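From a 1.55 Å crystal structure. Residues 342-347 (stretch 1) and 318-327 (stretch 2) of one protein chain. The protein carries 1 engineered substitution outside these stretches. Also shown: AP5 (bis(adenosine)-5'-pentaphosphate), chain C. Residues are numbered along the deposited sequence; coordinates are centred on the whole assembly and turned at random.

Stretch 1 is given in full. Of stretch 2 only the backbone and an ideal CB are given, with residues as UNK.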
# COMPACT_ATOMS: atom_id res chain seq x y z
N LYS A 342 -17.07 -9.55 10.11
CA LYS A 342 -16.59 -10.62 9.25
C LYS A 342 -17.00 -10.33 7.82
O LYS A 342 -18.04 -9.72 7.57
CB LYS A 342 -17.16 -11.98 9.69
CG LYS A 342 -16.41 -12.63 10.87
CD LYS A 342 -17.18 -13.85 11.40
CE LYS A 342 -16.49 -14.50 12.61
NZ LYS A 342 -17.09 -15.84 12.96
N PRO A 343 -16.17 -10.76 6.86
CA PRO A 343 -16.52 -10.58 5.46
C PRO A 343 -17.73 -11.44 5.05
O PRO A 343 -18.01 -12.45 5.69
CB PRO A 343 -15.28 -11.07 4.71
CG PRO A 343 -14.39 -11.70 5.71
CD PRO A 343 -14.87 -11.42 7.07
N SER A 344 -18.42 -11.00 4.00
CA SER A 344 -19.54 -11.73 3.43
C SER A 344 -19.18 -12.20 2.02
O SER A 344 -20.05 -12.40 1.19
CB SER A 344 -20.76 -10.81 3.36
OG SER A 344 -20.42 -9.61 2.67
N PHE A 345 -17.88 -12.35 1.77
CA PHE A 345 -17.36 -12.71 0.46
C PHE A 345 -16.10 -13.48 0.76
O PHE A 345 -15.29 -13.05 1.59
CB PHE A 345 -17.02 -11.42 -0.32
CG PHE A 345 -16.30 -11.61 -1.65
CD1 PHE A 345 -16.92 -11.25 -2.85
CD2 PHE A 345 -14.98 -12.07 -1.70
CE1 PHE A 345 -16.27 -11.39 -4.08
CE2 PHE A 345 -14.32 -12.21 -2.92
CZ PHE A 345 -14.97 -11.87 -4.12
N SER A 346 -15.94 -14.62 0.11
CA SER A 346 -14.68 -15.33 0.19
C SER A 346 -14.12 -15.59 -1.21
O SER A 346 -14.86 -15.87 -2.15
CB SER A 346 -14.81 -16.63 1.00
OG SER A 346 -16.02 -17.27 0.70
N PRO A 347 -12.79 -15.49 -1.34
CA PRO A 347 -12.09 -15.78 -2.59
C PRO A 347 -12.63 -17.06 -3.26
O PRO A 347 -12.87 -17.12 -4.48
CB PRO A 347 -10.64 -16.01 -2.12
CG PRO A 347 -10.50 -15.21 -0.87
CD PRO A 347 -11.86 -15.03 -0.28
OXT PRO A 347 -12.85 -18.07 -2.58
N UNK A 318 -7.91 -13.19 -12.03
CA UNK A 318 -9.16 -12.46 -12.14
C UNK A 318 -9.97 -12.50 -10.84
O UNK A 318 -10.57 -11.48 -10.43
CB UNK A 318 -9.99 -13.03 -13.29
N UNK A 319 -9.98 -13.65 -10.17
CA UNK A 319 -10.62 -13.80 -8.86
C UNK A 319 -9.95 -12.94 -7.78
O UNK A 319 -10.64 -12.47 -6.88
CB UNK A 319 -10.59 -15.27 -8.44
N UNK A 320 -8.64 -12.79 -7.86
CA UNK A 320 -7.89 -11.94 -6.93
C UNK A 320 -8.39 -10.50 -7.10
O UNK A 320 -8.65 -9.79 -6.12
CB UNK A 320 -6.38 -12.04 -7.18
N UNK A 321 -8.58 -10.10 -8.36
CA UNK A 321 -9.17 -8.78 -8.67
C UNK A 321 -10.60 -8.62 -8.15
O UNK A 321 -10.94 -7.60 -7.53
CB UNK A 321 -9.16 -8.55 -10.18
N UNK A 322 -11.46 -9.61 -8.41
CA UNK A 322 -12.83 -9.63 -7.86
C UNK A 322 -12.82 -9.48 -6.34
O UNK A 322 -13.63 -8.75 -5.78
CB UNK A 322 -13.54 -10.93 -8.25
N UNK A 323 -11.89 -10.16 -5.68
CA UNK A 323 -11.81 -10.09 -4.21
C UNK A 323 -11.37 -8.69 -3.76
O UNK A 323 -11.93 -8.13 -2.79
CB UNK A 323 -10.84 -11.14 -3.68
N UNK A 324 -10.41 -8.11 -4.47
CA UNK A 324 -9.97 -6.75 -4.19
C UNK A 324 -11.11 -5.77 -4.39
O UNK A 324 -11.22 -4.79 -3.65
CB UNK A 324 -8.78 -6.37 -5.08
N UNK A 325 -11.96 -5.99 -5.40
CA UNK A 325 -13.12 -5.10 -5.58
C UNK A 325 -14.06 -5.22 -4.38
O UNK A 325 -14.60 -4.22 -3.92
CB UNK A 325 -13.87 -5.43 -6.87
N UNK A 326 -14.25 -6.44 -3.89
CA UNK A 326 -15.12 -6.64 -2.75
C UNK A 326 -14.60 -5.84 -1.52
O UNK A 326 -15.35 -5.09 -0.89
CB UNK A 326 -15.22 -8.13 -2.43
N UNK A 327 -13.34 -6.05 -1.18
CA UNK A 327 -12.77 -5.40 -0.02
C UNK A 327 -12.74 -3.88 -0.18
O UNK A 327 -13.07 -3.16 0.76
CB UNK A 327 -11.36 -5.93 0.23
PA AP5 C . -9.28 3.19 -7.09
O1A AP5 C . -9.99 4.53 -7.01
O2A AP5 C . -8.73 2.86 -8.46
O3A AP5 C . -8.04 3.06 -6.07
PB AP5 C . -6.99 4.22 -5.67
O1B AP5 C . -6.96 5.34 -6.66
O2B AP5 C . -5.70 3.54 -5.37
O3B AP5 C . -7.69 4.72 -4.33
PG AP5 C . -7.58 6.05 -3.47
O1G AP5 C . -8.86 6.19 -2.71
O2G AP5 C . -7.37 7.32 -4.28
O3G AP5 C . -6.43 5.65 -2.50
PD AP5 C . -5.72 6.48 -1.31
O1D AP5 C . -6.28 7.88 -1.12
O2D AP5 C . -4.25 6.32 -1.55
O3D AP5 C . -6.21 5.64 -0.03
PE AP5 C . -5.50 4.33 0.58
O1E AP5 C . -5.02 3.45 -0.55
O2E AP5 C . -6.42 3.70 1.62
O5F AP5 C . -10.28 2.08 -6.52
C5F AP5 C . -9.84 0.74 -6.30
C4F AP5 C . -11.04 -0.18 -6.32
O4F AP5 C . -12.03 0.28 -5.38
C3F AP5 C . -11.81 -0.20 -7.64
O3F AP5 C . -11.24 -1.15 -8.51
C2F AP5 C . -13.22 -0.49 -7.22
O2F AP5 C . -13.37 -1.87 -7.01
C1F AP5 C . -13.31 0.20 -5.86
N9A AP5 C . -13.84 1.59 -5.94
C8A AP5 C . -13.12 2.77 -5.74
N7A AP5 C . -13.99 3.81 -5.88
C5A AP5 C . -15.23 3.32 -6.13
C6A AP5 C . -16.46 3.90 -6.30
N6A AP5 C . -16.66 5.21 -6.15
N1A AP5 C . -17.55 3.09 -6.53
C2A AP5 C . -17.44 1.71 -6.56
N3A AP5 C . -16.20 1.14 -6.37
C4A AP5 C . -15.13 1.92 -6.14
O5J AP5 C . -4.18 4.92 1.31
C5J AP5 C . -4.33 5.83 2.39
C4J AP5 C . -3.15 5.54 3.30
O4J AP5 C . -1.92 6.01 2.71
C3J AP5 C . -3.20 6.30 4.63
O3J AP5 C . -3.57 5.37 5.65
C2J AP5 C . -1.78 6.87 4.82
O2J AP5 C . -1.24 6.63 6.11
C1J AP5 C . -1.00 6.12 3.77
N9B AP5 C . 0.22 6.80 3.33
C8B AP5 C . 0.27 8.06 2.79
N7B AP5 C . 1.59 8.34 2.58
C5B AP5 C . 2.35 7.27 2.97
C6B AP5 C . 3.72 7.03 2.96
N6B AP5 C . 4.64 7.93 2.59
N1B AP5 C . 4.12 5.83 3.48
C2B AP5 C . 3.26 4.84 3.90
N3B AP5 C . 1.91 5.10 3.95
C4B AP5 C . 1.48 6.29 3.45

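The backbone of 318-327 is helical throughout, and the C-terminal tail 342-347 runs beside it without regular structure, so positions spaced three or four apart carry the contact.

Position 318 has nothing of the tail within reach of its CB, and the contact leaves its choice open; it is Arg-318, an extended chain that stays out of reach of the tail and is hydrogen-bonded elsewhere in the structure.

At 319, CA-to-CB points toward the tail, and the ideal CB lies 4.9 Å from Pro-347 O. The Ser-346 carbonyl and the terminal carboxylate of Pro-347 gather here beside an exposed phenyl face. A long cationic donor suits, lysine or arginine, the latter better able to serve several acceptors. Arg-319 is found: NE donates to Pro-347 O (2.6 Å) and NH2 to Ser-346 O (2.8 Å), both acceptors near the guanidinium plane, while Arg-319 NH2 lies over one face of the Phe-345 ring, 3.2 Å from Phe-345 CZ.

Positions 320 and 321 see no tail atom, and many residues would serve; they are Cys-320 and Cys-321.

At 322 the CB points sideways, 4.5 Å from Phe-345 CZ. Little is demanded, though one turn after a cation an acid is apt. Glu-322 forms a salt bridge, its OE2 3.1 Å from Arg-319 NH1, which helps to hold the guanidinium.

Position 323 is tighter: its sideways CB would sit 3.7 Å from Phe-345 CE2 and 4.9 Å from Pro-347 CA. Alanine, serine, threonine or valine would be reasonable. Thr-323, chi1 m, places OG1 at the edge of the Phe-345 ring, 3.3 Å from Phe-345 CE2, and the hydroxyl donates to Arg-319 O at 2.8 Å, satisfied within its own helix.

At 324 the CB direction leads away and phi/psi is ordinarily helical, so nothing visible requires the deposited Gly-324.

Position 325 points sideways with no tail atom near; what is visible does not single out a residue. His-325 leads away to the ligand, CD2 3.2 Å from AP5 O2F.

Position 326 faces the tail, its ideal CB 3.6 Å from Phe-345 CD1. A flat side chain could run along the tail toward the free amide of Ser-344, so an aromatic with a polar tip fits best, though a large apolar group would also pack. Tyr-326, chi1 t, lies nearly parallel to the Phe-345 ring (12°) but slid, so the rings barely overlap. Instead each CB sits over the other's ring: Phe-345 CB is 3.1 Å from the tyrosine centroid, Tyr-326 CB 3.6 Å from the phenylalanine centroid. Tyr-326 OH accepts from Ser-344 N at 2.8 Å, nearly straight.

Position 327 turns sideways with no tail atom near its CB, so the tail sets no preference and many side chains would do; it is Thr-327, its OG1 hydrogen-bonded elsewhere in the structure.

Stretch 2, residues 318-327: RRCCETGHYT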
# COMPACT_ATOMS: atom_id res chain seq x y z
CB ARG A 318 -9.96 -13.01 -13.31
CG ARG A 318 -11.04 -12.11 -13.74
CD ARG A 318 -11.53 -12.56 -15.11
NE ARG A 318 -12.69 -11.77 -15.45
CZ ARG A 318 -12.72 -10.88 -16.43
NH1 ARG A 318 -11.65 -10.70 -17.20
NH2 ARG A 318 -13.84 -10.21 -16.67
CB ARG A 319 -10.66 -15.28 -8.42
CG ARG A 319 -11.44 -15.56 -7.12
CD ARG A 319 -12.85 -15.00 -7.22
NE ARG A 319 -13.66 -15.21 -6.03
CZ ARG A 319 -14.89 -14.71 -5.85
NH1 ARG A 319 -15.45 -13.96 -6.78
NH2 ARG A 319 -15.56 -14.96 -4.73
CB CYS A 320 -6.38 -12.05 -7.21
SG CYS A 320 -5.71 -13.67 -6.72
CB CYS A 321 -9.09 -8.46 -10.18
SG CYS A 321 -7.43 -8.26 -10.82
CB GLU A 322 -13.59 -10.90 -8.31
CG GLU A 322 -13.83 -10.92 -9.82
CD GLU A 322 -14.23 -12.28 -10.35
OE1 GLU A 322 -14.59 -12.32 -11.54
OE2 GLU A 322 -14.22 -13.29 -9.59
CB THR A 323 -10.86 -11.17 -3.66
OG1 THR A 323 -11.28 -12.45 -4.15
CG2 THR A 323 -10.90 -11.19 -2.13
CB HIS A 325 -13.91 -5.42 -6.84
CG HIS A 325 -13.15 -5.20 -8.10
ND1 HIS A 325 -13.55 -5.77 -9.29
CD2 HIS A 325 -12.02 -4.49 -8.36
CE1 HIS A 325 -12.69 -5.41 -10.24
NE2 HIS A 325 -11.76 -4.64 -9.70
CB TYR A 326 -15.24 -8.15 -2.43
CG TYR A 326 -15.85 -8.32 -1.07
CD1 TYR A 326 -17.21 -8.12 -0.86
CD2 TYR A 326 -15.04 -8.60 0.01
CE1 TYR A 326 -17.77 -8.24 0.43
CE2 TYR A 326 -15.57 -8.70 1.30
CZ TYR A 326 -16.93 -8.53 1.49
OH TYR A 326 -17.42 -8.64 2.76
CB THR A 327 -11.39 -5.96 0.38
OG1 THR A 327 -10.54 -6.00 -0.75
CG2 THR A 327 -11.53 -7.40 0.91
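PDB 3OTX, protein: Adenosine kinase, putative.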